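Local coordinates for uncharacterized protein (Pyrococcus furiosus DSM 3638, PDB 3WZ2) that probably acts as a proteasome-assembly chaperone or activator, being an archaeal PAC2-family homolog of the proteasome-assembly chaperones, at residues N140-S145 / K173-L178; E129-G134 / K149-G154; D184-R189 / M217-L222; R189-V194 / E209-E214; E43-L48 / Y75-I80. One frame throughout, in Å; residues are numbered along the deposited sequence.

Contact 1 of 5, residues N140-S145 / K173-L178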
# COMPACT_ATOMS: atom_id res chain seq x y z
N ASN B 140 -10.98 35.04 -18.77
CA ASN B 140 -12.42 35.01 -18.86
C ASN B 140 -12.87 36.04 -19.93
O ASN B 140 -13.79 35.78 -20.69
CB ASN B 140 -13.12 35.33 -17.53
CG ASN B 140 -13.24 34.18 -16.58
OD1 ASN B 140 -13.79 34.31 -15.45
ND2 ASN B 140 -12.81 33.05 -17.01
N LYS B 141 -12.26 37.22 -19.93
CA LYS B 141 -12.65 38.28 -20.86
C LYS B 141 -12.34 37.89 -22.28
O LYS B 141 -13.15 38.12 -23.15
CB LYS B 141 -12.01 39.63 -20.51
CG LYS B 141 -12.58 40.19 -19.21
CD LYS B 141 -11.88 41.44 -18.61
CE LYS B 141 -11.78 42.60 -19.57
NZ LYS B 141 -11.54 43.88 -18.83
N GLU B 142 -11.19 37.27 -22.51
CA GLU B 142 -10.90 36.72 -23.82
C GLU B 142 -11.97 35.75 -24.30
O GLU B 142 -12.39 35.81 -25.45
CB GLU B 142 -9.58 36.00 -23.84
CG GLU B 142 -8.41 36.93 -23.78
CD GLU B 142 -7.11 36.15 -23.65
OE1 GLU B 142 -7.02 35.03 -24.25
OE2 GLU B 142 -6.22 36.69 -22.95
N LEU B 143 -12.39 34.85 -23.43
CA LEU B 143 -13.39 33.87 -23.80
C LEU B 143 -14.72 34.56 -24.12
O LEU B 143 -15.39 34.16 -25.07
CB LEU B 143 -13.57 32.79 -22.73
CG LEU B 143 -12.38 31.82 -22.59
CD1 LEU B 143 -12.45 31.11 -21.23
CD2 LEU B 143 -12.32 30.80 -23.72
N GLU B 144 -15.10 35.56 -23.30
CA GLU B 144 -16.33 36.31 -23.51
C GLU B 144 -16.29 37.06 -24.84
O GLU B 144 -17.25 37.05 -25.56
CB GLU B 144 -16.60 37.30 -22.38
CG GLU B 144 -17.23 36.68 -21.16
CD GLU B 144 -17.13 37.50 -19.87
OE1 GLU B 144 -16.24 38.37 -19.70
OE2 GLU B 144 -17.97 37.26 -18.97
N SER B 145 -15.16 37.64 -25.17
CA SER B 145 -14.90 38.24 -26.49
C SER B 145 -15.09 37.29 -27.69
O SER B 145 -15.30 37.76 -28.79
CB SER B 145 -13.49 38.86 -26.54
OG SER B 145 -12.48 37.95 -27.04
N LYS B 173 -1.38 31.80 -18.85
CA LYS B 173 -2.74 32.01 -19.30
C LYS B 173 -3.35 30.66 -19.53
O LYS B 173 -2.89 29.92 -20.40
CB LYS B 173 -2.75 32.86 -20.59
CG LYS B 173 -2.12 34.23 -20.44
CD LYS B 173 -1.85 34.97 -21.76
CE LYS B 173 -3.12 35.44 -22.44
NZ LYS B 173 -4.10 36.06 -21.50
N SER B 174 -4.36 30.33 -18.73
CA SER B 174 -4.97 29.00 -18.75
C SER B 174 -6.47 29.10 -19.03
O SER B 174 -7.14 30.10 -18.67
CB SER B 174 -4.65 28.17 -17.49
OG SER B 174 -5.32 28.62 -16.35
N TYR B 175 -6.97 28.09 -19.73
CA TYR B 175 -8.36 28.00 -20.11
C TYR B 175 -8.82 26.55 -20.08
O TYR B 175 -8.02 25.64 -20.32
CB TYR B 175 -8.60 28.51 -21.52
CG TYR B 175 -7.84 29.76 -21.94
CD1 TYR B 175 -6.49 29.72 -22.11
CD2 TYR B 175 -8.49 30.99 -22.18
CE1 TYR B 175 -5.78 30.84 -22.51
CE2 TYR B 175 -7.79 32.12 -22.59
CZ TYR B 175 -6.44 32.02 -22.77
OH TYR B 175 -5.72 33.11 -23.16
N VAL B 176 -10.11 26.35 -19.81
CA VAL B 176 -10.77 25.10 -20.14
C VAL B 176 -12.00 25.39 -21.04
O VAL B 176 -12.78 26.28 -20.75
CB VAL B 176 -11.22 24.36 -18.87
CG1 VAL B 176 -11.76 22.97 -19.20
CG2 VAL B 176 -10.07 24.24 -17.86
N LEU B 177 -12.14 24.62 -22.10
CA LEU B 177 -13.36 24.60 -22.90
C LEU B 177 -14.13 23.34 -22.54
O LEU B 177 -13.54 22.24 -22.55
CB LEU B 177 -13.01 24.58 -24.37
CG LEU B 177 -12.17 25.75 -24.87
CD1 LEU B 177 -11.81 25.55 -26.33
CD2 LEU B 177 -12.93 27.04 -24.70
N LEU B 178 -15.41 23.50 -22.17
CA LEU B 178 -16.23 22.39 -21.74
C LEU B 178 -17.41 22.16 -22.66
O LEU B 178 -18.33 22.98 -22.73
CB LEU B 178 -16.74 22.64 -20.34
CG LEU B 178 -15.65 22.79 -19.30
CD1 LEU B 178 -15.57 24.22 -18.84
CD2 LEU B 178 -15.94 21.91 -18.13
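Glu142 shows how one carboxylate can tie a helix to a strand and the residue before it: each of its oxygens takes a different donor from segment 173-178. OE2 accepts from Lys173 NZ in a salt bridge of 2.6 Å, 16° out of the carboxylate plane. OE1 accepts from the hydroxyl of Tyr175, also 2.6 Å from OE1 to OH, and this donor stands further out of the plane, by 31°. Both partners come from the syn side. The glutamate chain is extended beyond CG and crosses the lysine and the tyrosine at about a right angle.

The apolar half of the contact belongs to Leu143. Its CG lies in the plane of the Tyr175 ring, at the edge, 4.0 Å from CD2, while its CD2 meets Leu177 CD2 at 3.9 Å. The axes of helix 140-145 and strand 174-178 pass 9.8 Å apart at an angle of 42°, close enough for these branches to mesh.

Around the pair, Lys173 NZ also forms salt bridges with Glu138 and Glu139, and Leu177 packs on Val197 and Leu198 of helix 188-202. Three carboxylates thus pair with one ammonium, which would favour its charged form, and the Tyr175 hydroxyl has its proton committed to Glu142 OE1.

Contact 2 of 5, residues E129-G134 / K149-G154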
# COMPACT_ATOMS: atom_id res chain seq x y z
N GLU B 129 -24.30 22.85 -25.69
CA GLU B 129 -23.49 24.05 -25.80
C GLU B 129 -22.00 23.78 -25.36
O GLU B 129 -21.62 22.68 -24.96
CB GLU B 129 -24.10 25.16 -24.94
CG GLU B 129 -25.54 25.58 -25.29
CD GLU B 129 -25.73 26.37 -26.61
OE1 GLU B 129 -24.84 26.43 -27.49
OE2 GLU B 129 -26.86 26.89 -26.79
N VAL B 130 -21.17 24.81 -25.49
CA VAL B 130 -19.78 24.80 -25.00
C VAL B 130 -19.55 25.96 -24.04
O VAL B 130 -19.88 27.09 -24.35
CB VAL B 130 -18.77 24.94 -26.16
CG1 VAL B 130 -17.31 24.94 -25.65
CG2 VAL B 130 -18.97 23.82 -27.14
N TRP B 131 -19.04 25.66 -22.86
CA TRP B 131 -18.71 26.68 -21.88
C TRP B 131 -17.22 26.87 -21.82
O TRP B 131 -16.46 26.06 -22.29
CB TRP B 131 -19.23 26.27 -20.48
CG TRP B 131 -20.70 26.11 -20.37
CD1 TRP B 131 -21.43 25.06 -20.81
CD2 TRP B 131 -21.64 26.99 -19.72
NE1 TRP B 131 -22.76 25.22 -20.48
CE2 TRP B 131 -22.91 26.39 -19.81
CE3 TRP B 131 -21.51 28.19 -19.03
CZ2 TRP B 131 -24.06 26.99 -19.27
CZ3 TRP B 131 -22.65 28.79 -18.49
CH2 TRP B 131 -23.91 28.20 -18.62
N GLY B 132 -16.80 27.93 -21.15
CA GLY B 132 -15.41 28.24 -20.99
C GLY B 132 -15.13 28.71 -19.57
O GLY B 132 -16.04 29.22 -18.88
N ILE B 133 -13.88 28.55 -19.14
CA ILE B 133 -13.44 29.17 -17.90
C ILE B 133 -11.96 29.47 -18.04
O ILE B 133 -11.21 28.73 -18.67
CB ILE B 133 -13.75 28.26 -16.68
CG1 ILE B 133 -13.30 28.88 -15.35
CG2 ILE B 133 -13.08 26.92 -16.83
CD1 ILE B 133 -14.07 30.13 -14.94
N GLY B 134 -11.55 30.58 -17.47
CA GLY B 134 -10.20 31.07 -17.59
C GLY B 134 -9.56 31.06 -16.23
O GLY B 134 -10.24 31.13 -15.21
N LYS B 149 -19.70 31.37 -23.26
CA LYS B 149 -20.24 31.59 -21.93
C LYS B 149 -19.27 31.11 -20.87
O LYS B 149 -18.77 29.99 -20.98
CB LYS B 149 -21.52 30.77 -21.71
CG LYS B 149 -22.68 31.14 -22.59
CD LYS B 149 -23.88 31.69 -21.83
CE LYS B 149 -24.95 32.16 -22.82
NZ LYS B 149 -24.74 33.60 -23.19
N ILE B 150 -19.15 31.88 -19.80
CA ILE B 150 -18.31 31.55 -18.67
C ILE B 150 -19.05 30.72 -17.67
O ILE B 150 -20.11 31.09 -17.22
CB ILE B 150 -17.81 32.82 -17.98
CG1 ILE B 150 -17.02 33.68 -18.97
CG2 ILE B 150 -16.97 32.51 -16.75
CD1 ILE B 150 -15.89 33.00 -19.70
N LEU B 151 -18.51 29.55 -17.34
CA LEU B 151 -19.04 28.77 -16.26
C LEU B 151 -18.89 29.52 -14.93
O LEU B 151 -17.78 29.93 -14.57
CB LEU B 151 -18.29 27.44 -16.19
CG LEU B 151 -18.85 26.40 -15.22
CD1 LEU B 151 -20.28 26.01 -15.54
CD2 LEU B 151 -17.95 25.16 -15.22
N LYS B 152 -19.97 29.67 -14.20
CA LYS B 152 -19.96 30.45 -12.97
C LYS B 152 -19.73 29.57 -11.75
O LYS B 152 -18.96 29.93 -10.86
CB LYS B 152 -21.27 31.24 -12.81
CG LYS B 152 -21.43 32.34 -13.84
CD LYS B 152 -20.26 33.33 -13.84
CE LYS B 152 -20.67 34.64 -14.49
NZ LYS B 152 -19.56 35.19 -15.30
N TYR B 153 -20.36 28.40 -11.74
CA TYR B 153 -20.33 27.48 -10.62
C TYR B 153 -20.23 26.10 -11.20
O TYR B 153 -20.92 25.78 -12.15
CB TYR B 153 -21.59 27.58 -9.74
CG TYR B 153 -21.65 28.86 -8.94
CD1 TYR B 153 -20.94 29.00 -7.74
CD2 TYR B 153 -22.41 29.98 -9.39
CE1 TYR B 153 -20.97 30.19 -7.01
CE2 TYR B 153 -22.45 31.16 -8.66
CZ TYR B 153 -21.73 31.26 -7.47
OH TYR B 153 -21.77 32.43 -6.74
N GLY B 154 -19.36 25.28 -10.64
CA GLY B 154 -19.37 23.85 -10.86
C GLY B 154 -18.00 23.29 -10.49
O GLY B 154 -17.20 23.97 -9.89
O HOH W 1 -21.05 29.43 -24.67
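Val130 and Lys149 are joined through a water, which donates to Val130 O at 2.6 Å and accepts from Lys149 N at 2.8 Å, where the parallel strands are too far apart to bond directly. Next comes Trp131. The benzo edge of its indole meets the backbone of Ile150, with CZ3 3.7 Å from Ile150 O, while Leu151 CD1 lies over one face, 4.3 Å above the plane and toward the rim. The indole NE1 is held by Glu180. Gly132 carries the regular pairing: its N donates to Lys149 O and its O accepts from Leu151 N, both at 2.9 Å, bracketing Ile150. At Ile133 the CG1 branch is anti to the backbone N (chi1 -180°), and its CD1 reaches Leu151 O at 3.7 Å and Ile150 CG2 at 4.2 Å.

The two strands are the ends of a beta-alpha-beta unit with helix 137-145 as its crossover; Ile150 packs on Leu143 of that helix. Strand 130-134 bonds on its other side to strand 174-181, and beyond 149-150 Gly154 pairs with a strand of the second subunit, so the sheet continues across the interface.

Contact 3 of 5, residues D184-R189 / M217-L222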
# COMPACT_ATOMS: atom_id res chain seq x y z
N ASP B 184 -22.39 10.04 -19.88
CA ASP B 184 -22.26 8.61 -19.65
C ASP B 184 -22.11 7.83 -20.93
O ASP B 184 -22.34 6.63 -20.98
CB ASP B 184 -23.38 8.09 -18.73
CG ASP B 184 -24.79 8.55 -19.11
OD1 ASP B 184 -25.70 8.25 -18.32
OD2 ASP B 184 -24.99 9.19 -20.17
N ARG B 185 -21.61 8.51 -21.95
CA ARG B 185 -21.23 7.83 -23.17
C ARG B 185 -20.17 8.63 -23.92
O ARG B 185 -20.10 9.84 -23.77
CB ARG B 185 -22.48 7.56 -24.06
CG ARG B 185 -23.12 8.78 -24.74
CD ARG B 185 -24.64 8.68 -25.06
NE ARG B 185 -25.30 7.41 -24.71
CZ ARG B 185 -25.38 6.31 -25.47
NH1 ARG B 185 -24.89 6.28 -26.69
NH2 ARG B 185 -26.02 5.24 -25.01
N PRO B 186 -19.39 7.95 -24.77
CA PRO B 186 -18.54 8.72 -25.67
C PRO B 186 -19.34 9.65 -26.54
O PRO B 186 -20.39 9.26 -27.09
CB PRO B 186 -17.85 7.65 -26.53
CG PRO B 186 -18.16 6.34 -25.90
CD PRO B 186 -19.46 6.53 -25.16
N ASP B 187 -18.86 10.88 -26.69
CA ASP B 187 -19.63 11.92 -27.41
C ASP B 187 -18.78 12.68 -28.41
O ASP B 187 -18.27 13.77 -28.13
CB ASP B 187 -20.32 12.87 -26.42
CG ASP B 187 -21.39 13.74 -27.09
OD1 ASP B 187 -21.42 13.78 -28.36
OD2 ASP B 187 -22.17 14.37 -26.32
N PRO B 188 -18.63 12.12 -29.60
CA PRO B 188 -17.86 12.83 -30.62
C PRO B 188 -18.51 14.13 -31.10
O PRO B 188 -17.80 15.00 -31.64
CB PRO B 188 -17.75 11.82 -31.78
CG PRO B 188 -18.70 10.74 -31.46
CD PRO B 188 -19.01 10.77 -30.00
N ARG B 189 -19.81 14.27 -30.91
CA ARG B 189 -20.48 15.50 -31.32
C ARG B 189 -20.19 16.65 -30.41
O ARG B 189 -19.94 17.74 -30.89
CB ARG B 189 -21.99 15.30 -31.41
CG ARG B 189 -22.31 14.39 -32.58
CD ARG B 189 -23.77 14.06 -32.69
NE ARG B 189 -23.80 12.70 -33.21
CZ ARG B 189 -23.75 12.37 -34.50
NH1 ARG B 189 -23.73 13.30 -35.46
NH2 ARG B 189 -23.78 11.08 -34.81
N MET B 217 -19.29 5.43 -35.66
CA MET B 217 -18.19 4.51 -35.57
C MET B 217 -17.30 4.79 -34.34
O MET B 217 -16.92 3.86 -33.61
CB MET B 217 -17.36 4.60 -36.86
CG MET B 217 -16.00 3.94 -36.81
SD MET B 217 -15.10 4.26 -38.37
CE MET B 217 -13.82 5.50 -38.06
N ILE B 218 -16.98 6.07 -34.11
CA ILE B 218 -16.16 6.45 -32.97
C ILE B 218 -16.86 6.09 -31.66
O ILE B 218 -16.23 5.57 -30.74
CB ILE B 218 -15.84 7.95 -33.00
CG1 ILE B 218 -14.85 8.26 -34.14
CG2 ILE B 218 -15.24 8.40 -31.68
CD1 ILE B 218 -14.95 9.69 -34.63
N GLU B 219 -18.16 6.33 -31.59
CA GLU B 219 -18.91 5.98 -30.39
C GLU B 219 -18.83 4.49 -30.09
O GLU B 219 -18.71 4.08 -28.93
CB GLU B 219 -20.37 6.39 -30.52
CG GLU B 219 -21.14 6.21 -29.23
CD GLU B 219 -22.48 7.03 -29.25
OE1 GLU B 219 -23.39 6.81 -28.40
OE2 GLU B 219 -22.64 7.91 -30.13
N GLU B 220 -18.83 3.69 -31.15
CA GLU B 220 -18.69 2.25 -31.01
C GLU B 220 -17.30 1.82 -30.63
O GLU B 220 -17.14 1.07 -29.68
CB GLU B 220 -19.07 1.58 -32.32
CG GLU B 220 -19.10 0.06 -32.28
CD GLU B 220 -20.18 -0.41 -31.33
OE1 GLU B 220 -21.37 -0.18 -31.64
OE2 GLU B 220 -19.84 -0.94 -30.26
N GLN B 221 -16.29 2.26 -31.35
CA GLN B 221 -14.93 1.84 -31.01
C GLN B 221 -14.46 2.31 -29.62
O GLN B 221 -13.51 1.75 -29.09
CB GLN B 221 -13.91 2.23 -32.08
CG GLN B 221 -13.80 3.70 -32.31
CD GLN B 221 -12.61 4.10 -33.15
OE1 GLN B 221 -11.46 4.00 -32.71
NE2 GLN B 221 -12.88 4.56 -34.38
N LEU B 222 -15.08 3.33 -29.04
CA LEU B 222 -14.59 3.86 -27.77
C LEU B 222 -15.48 3.41 -26.63
O LEU B 222 -15.22 3.78 -25.49
CB LEU B 222 -14.49 5.41 -27.77
CG LEU B 222 -13.26 6.28 -28.12
CD1 LEU B 222 -12.62 5.60 -29.28
CD2 LEU B 222 -13.27 7.80 -28.37
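Pro186 and Glu219 bring the two backbones to their nearest approach, 5.5 Å between CA atoms. Here an extended run, 185-187, passes the last turn of helix 215-221 before turning into helix 188-202, with Asp187 at the N-cap position and its OD2 bonded to Thr181.

From segment 184-189 the two proline rings do most of the touching; Glu219 has the largest share on the other side. Pro186 CG lies near two carbonyl oxygens at the helix end, 3.8 Å from Glu219 O and 3.9 Å from Leu222 O, and its CB meets Leu222 CB at 4.2 Å. One step on, Pro188 CG touches Ile218 CG2, also at 4.2 Å, the two side chains sliding past each other in opposite directions. Glu219, its CG anti to the backbone N (chi1 -172°), passes Pro186 with CD 3.7 Å from the Pro186 carbonyl oxygen. It ends beside Arg185, and NH1 and OE1 are modelled as a salt bridge. Their separation is too short to be trusted, so the pairing is plausible but its detail doubtful. Guanidinium and carboxylate are turned 70° against each other.

Leu222 continues onto His34 and Ile35 of helix 32-43, Ile218 onto Leu211 of helix 209-213, and Pro188 onto Ala215, so the junction lies where three helices gather beside the start of helix 188-202.

Contact 4 of 5, residues R189-V194 / E209-E214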
# COMPACT_ATOMS: atom_id res chain seq x y z
N ARG B 189 -19.81 14.27 -30.91
CA ARG B 189 -20.48 15.50 -31.32
C ARG B 189 -20.19 16.65 -30.41
O ARG B 189 -19.94 17.74 -30.89
CB ARG B 189 -21.99 15.30 -31.41
CG ARG B 189 -22.31 14.39 -32.58
CD ARG B 189 -23.77 14.06 -32.69
NE ARG B 189 -23.80 12.70 -33.21
CZ ARG B 189 -23.75 12.37 -34.50
NH1 ARG B 189 -23.73 13.30 -35.46
NH2 ARG B 189 -23.78 11.08 -34.81
N ALA B 190 -20.14 16.39 -29.11
CA ALA B 190 -19.61 17.35 -28.17
C ALA B 190 -18.15 17.67 -28.44
O ALA B 190 -17.77 18.83 -28.43
CB ALA B 190 -19.78 16.85 -26.73
N ALA B 191 -17.36 16.66 -28.79
CA ALA B 191 -15.98 16.91 -29.18
C ALA B 191 -15.90 17.88 -30.35
O ALA B 191 -15.08 18.80 -30.38
CB ALA B 191 -15.25 15.63 -29.49
N ALA B 192 -16.74 17.66 -31.33
CA ALA B 192 -16.77 18.52 -32.51
C ALA B 192 -17.13 19.93 -32.12
O ALA B 192 -16.54 20.86 -32.65
CB ALA B 192 -17.77 17.98 -33.53
N ASN B 193 -18.12 20.10 -31.23
CA ASN B 193 -18.45 21.44 -30.75
C ASN B 193 -17.22 22.14 -30.12
O ASN B 193 -16.99 23.33 -30.32
CB ASN B 193 -19.56 21.38 -29.69
CG ASN B 193 -20.89 20.84 -30.23
OD1 ASN B 193 -21.12 20.89 -31.42
ND2 ASN B 193 -21.78 20.40 -29.33
N VAL B 194 -16.44 21.38 -29.35
CA VAL B 194 -15.26 21.93 -28.70
C VAL B 194 -14.18 22.29 -29.72
O VAL B 194 -13.57 23.35 -29.65
CB VAL B 194 -14.71 20.97 -27.64
CG1 VAL B 194 -13.35 21.40 -27.19
CG2 VAL B 194 -15.68 20.93 -26.47
N GLU B 209 -16.24 18.26 -40.03
CA GLU B 209 -17.10 17.37 -40.80
C GLU B 209 -16.63 15.92 -40.80
O GLU B 209 -17.45 15.01 -40.61
CB GLU B 209 -17.30 17.89 -42.23
CG GLU B 209 -18.17 19.15 -42.31
CD GLU B 209 -19.62 18.92 -41.88
OE1 GLU B 209 -20.22 17.91 -42.32
OE2 GLU B 209 -20.17 19.76 -41.11
N PRO B 210 -15.32 15.68 -40.93
CA PRO B 210 -14.87 14.29 -40.81
C PRO B 210 -15.14 13.60 -39.45
O PRO B 210 -15.36 12.38 -39.37
CB PRO B 210 -13.36 14.38 -41.09
CG PRO B 210 -13.17 15.67 -41.79
CD PRO B 210 -14.21 16.59 -41.24
N LEU B 211 -15.19 14.40 -38.39
CA LEU B 211 -15.55 13.90 -37.05
C LEU B 211 -17.02 13.55 -36.97
O LEU B 211 -17.39 12.52 -36.38
CB LEU B 211 -15.28 14.99 -36.00
CG LEU B 211 -15.05 14.64 -34.54
CD1 LEU B 211 -14.30 13.33 -34.43
CD2 LEU B 211 -14.42 15.72 -33.64
N LEU B 212 -17.87 14.44 -37.46
CA LEU B 212 -19.31 14.19 -37.43
C LEU B 212 -19.64 12.98 -38.33
O LEU B 212 -20.54 12.22 -38.02
CB LEU B 212 -20.10 15.42 -37.86
CG LEU B 212 -19.93 16.66 -36.96
CD1 LEU B 212 -20.66 17.86 -37.57
CD2 LEU B 212 -20.44 16.41 -35.55
N LYS B 213 -18.88 12.83 -39.42
CA LYS B 213 -19.08 11.74 -40.38
C LYS B 213 -18.81 10.37 -39.75
O LYS B 213 -19.53 9.39 -40.00
CB LYS B 213 -18.17 11.98 -41.62
CG LYS B 213 -17.65 10.69 -42.28
CD LYS B 213 -17.28 10.88 -43.75
CE LYS B 213 -18.00 9.85 -44.62
NZ LYS B 213 -17.62 9.95 -46.06
N GLU B 214 -17.81 10.32 -38.88
CA GLU B 214 -17.47 9.08 -38.22
C GLU B 214 -17.99 8.98 -36.80
O GLU B 214 -17.59 8.08 -36.07
CB GLU B 214 -15.98 8.90 -38.21
CG GLU B 214 -15.32 8.95 -39.56
CD GLU B 214 -13.78 8.92 -39.46
OE1 GLU B 214 -13.21 8.44 -38.42
OE2 GLU B 214 -13.10 9.43 -40.40
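Arg189, which packs on Leu212 across this contact, belongs to the first turn of helix 188-202, where one oxygen is gripped twice: Asp187 OD1 accepts a hydrogen bond from Ala190 N and a weak one from Arg189 N. This cap fixes the start of the helix. Beyond it the contact is wholly apolar, with no hydrogen bond between the segments.

Two leucine methyls do the work from the other helix. Leu211 CD2 rests against the backbone, 3.8 Å from Ala192 N, and against two alanine methyls, 4.0 Å from Ala192 CB and 4.2 Å from Ala191 CB. Leu212 CD2 touches both Ala192 CB, at 3.7 Å, and Arg189 CG, at 4.0 Å. Ala192 CB therefore meets both leucines. The first torsions of these neighbours differ, setting CG anti to the backbone N in Leu211 (chi1 -157°) and anti to the carbonyl carbon in Leu212 (chi1 -62°). Only the aliphatic stem of Arg189 takes part in the apolar packing.

Small side chains on one helix let Leu211 of the other reach its backbone, the axes of 189-194 and 209-213 approaching to 9.3 Å. Leu211 also packs on Ile35 and Phe39 of helix 32-43, and Ala192 on Val208 of the connection. With the axes of these two short segments at 173° and a short link between consecutive helices, the arrangement is that of an antiparallel alpha-alpha hairpin.

Contact 5 of 5, residues E43-L48 / Y75-I80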
# COMPACT_ATOMS: atom_id res chain seq x y z
N GLU B 43 -5.69 15.84 -37.78
CA GLU B 43 -6.05 16.80 -38.82
C GLU B 43 -4.99 17.85 -39.10
O GLU B 43 -4.89 18.35 -40.22
CB GLU B 43 -7.33 17.56 -38.48
CG GLU B 43 -8.59 16.77 -38.69
CD GLU B 43 -8.70 16.12 -40.06
OE1 GLU B 43 -9.01 16.84 -41.03
OE2 GLU B 43 -8.50 14.88 -40.16
N LEU B 44 -4.23 18.24 -38.08
CA LEU B 44 -3.14 19.18 -38.27
C LEU B 44 -1.82 18.49 -38.63
O LEU B 44 -0.78 19.14 -38.64
CB LEU B 44 -2.92 20.03 -37.00
CG LEU B 44 -4.08 20.99 -36.68
CD1 LEU B 44 -4.01 21.52 -35.27
CD2 LEU B 44 -4.12 22.15 -37.68
N ASP B 45 -1.87 17.17 -38.87
CA ASP B 45 -0.71 16.44 -39.36
C ASP B 45 0.49 16.56 -38.41
O ASP B 45 1.61 16.80 -38.83
CB ASP B 45 -0.33 16.93 -40.77
CG ASP B 45 0.62 15.96 -41.50
OD1 ASP B 45 0.45 14.73 -41.38
OD2 ASP B 45 1.56 16.47 -42.16
N MET B 46 0.25 16.37 -37.12
CA MET B 46 1.29 16.62 -36.14
C MET B 46 2.25 15.45 -36.09
O MET B 46 1.86 14.33 -36.35
CB MET B 46 0.67 16.86 -34.76
CG MET B 46 -0.18 18.12 -34.76
SD MET B 46 -0.42 18.75 -33.10
CE MET B 46 -0.93 20.41 -33.44
N ASP B 47 3.49 15.71 -35.73
CA ASP B 47 4.44 14.67 -35.38
C ASP B 47 4.34 14.33 -33.91
O ASP B 47 4.04 15.19 -33.07
CB ASP B 47 5.88 15.11 -35.69
CG ASP B 47 6.04 15.63 -37.11
OD1 ASP B 47 5.65 14.91 -38.06
OD2 ASP B 47 6.50 16.78 -37.29
N LEU B 48 4.66 13.08 -33.59
CA LEU B 48 4.96 12.69 -32.23
C LEU B 48 6.27 13.33 -31.79
O LEU B 48 7.30 13.08 -32.40
CB LEU B 48 5.07 11.17 -32.17
CG LEU B 48 5.40 10.58 -30.81
CD1 LEU B 48 4.24 10.79 -29.87
CD2 LEU B 48 5.69 9.09 -30.95
N TYR B 75 2.03 15.51 -29.18
CA TYR B 75 2.16 15.81 -30.58
C TYR B 75 2.43 17.27 -30.76
O TYR B 75 2.05 18.10 -29.93
CB TYR B 75 0.88 15.43 -31.30
CG TYR B 75 0.61 13.95 -31.36
CD1 TYR B 75 1.19 13.16 -32.35
CD2 TYR B 75 -0.19 13.34 -30.44
CE1 TYR B 75 0.98 11.80 -32.42
CE2 TYR B 75 -0.43 11.96 -30.50
CZ TYR B 75 0.17 11.21 -31.49
OH TYR B 75 -0.07 9.87 -31.53
N GLY B 76 3.09 17.60 -31.86
CA GLY B 76 3.62 18.91 -32.08
C GLY B 76 3.57 19.30 -33.52
O GLY B 76 3.82 18.48 -34.41
N LYS B 77 3.23 20.55 -33.76
CA LYS B 77 3.48 21.22 -35.02
C LYS B 77 3.62 22.70 -34.78
O LYS B 77 2.71 23.30 -34.22
CB LYS B 77 2.25 21.02 -35.90
CG LYS B 77 2.37 21.55 -37.33
CD LYS B 77 3.21 20.57 -38.12
CE LYS B 77 2.51 19.93 -39.28
NZ LYS B 77 3.42 20.08 -40.44
N ASN B 78 4.72 23.27 -35.24
CA ASN B 78 5.01 24.71 -35.05
C ASN B 78 4.96 25.02 -33.55
O ASN B 78 5.71 24.39 -32.81
CB ASN B 78 4.05 25.59 -35.86
CG ASN B 78 4.19 25.35 -37.35
OD1 ASN B 78 5.29 25.15 -37.86
ND2 ASN B 78 3.07 25.36 -38.06
N ASN B 79 4.09 25.92 -33.12
CA ASN B 79 4.11 26.37 -31.72
C ASN B 79 3.07 25.62 -30.89
O ASN B 79 2.86 25.94 -29.74
CB ASN B 79 3.92 27.89 -31.64
CG ASN B 79 2.64 28.37 -32.32
OD1 ASN B 79 2.23 27.83 -33.35
ND2 ASN B 79 2.00 29.38 -31.74
N ILE B 80 2.40 24.64 -31.48
CA ILE B 80 1.32 23.95 -30.82
C ILE B 80 1.75 22.57 -30.33
O ILE B 80 2.39 21.82 -31.08
CB ILE B 80 0.09 23.82 -31.72
CG1 ILE B 80 -0.35 25.22 -32.15
CG2 ILE B 80 -1.04 23.11 -30.97
CD1 ILE B 80 -1.47 25.26 -33.13
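An antiparallel strand pairing forms just after helix 32-43 ends: Asp47 and Gly76 are a hydrogen-bonded pair. Asp47 N donates to Gly76 O at 3.1 Å, the donor tilted 20° from the carbonyl plane, and Gly76 N returns a bond to Asp47 O at 2.9 Å. Leu48 and Tyr75 form the adjoining non-hydrogen-bonded pair, and Leu48 CD1 lies over one face of the tyrosine ring, 4.2 Å above its plane and toward the rim. The hydroxyl of that tyrosine bonds to Arg73 NE.

Each segment changes direction beside this pairing. A Schellman motif, with Asp45 at positive phi as its C-prime residue, ends the helix and releases the chain into strand 47-53. A type II' turn from Lys77 to Ile80 closes the hairpin of strands 72-77 and 80-85.

Met46 reaches from the strand pairing to the turn. Its CB meets Tyr75 CB at 3.7 Å, and its chain, extended beyond CG, carries CE to Ile80 CG2, also at 3.7 Å, the two side chains crossing at about a right angle. Lys77 instead bends back over the helix terminus. Its CE lies 3.3 Å from Asp45 O and 3.4 Å from Leu44 O, while NZ stays beyond salt-bridge range of the Asp45 carboxylate.

Contacts 1 and 4 are the buried ones, yet they differ in chemistry: contact 1 sets a carboxylate network beside its leucines, whereas contact 4 joins its helices by apolar contacts alone. Contacts 2 and 5 are partly buried and rest on backbone bonding, one parallel and one antiparallel, in the same mixed sheet on opposite sides of the chain's centre, their nearest atoms about 17 Å apart. Contact 1 uses the helix that connects the two strands of contact 2, and strands 130-134 and 174-181 are neighbours in the sheet. Contacts 3 and 4 share Arg189 and helix 188-202, contact 4 nested in the loop closed by contact 3; contact 3 is partly buried and packs prolines, with exposed Arg185 at its margin.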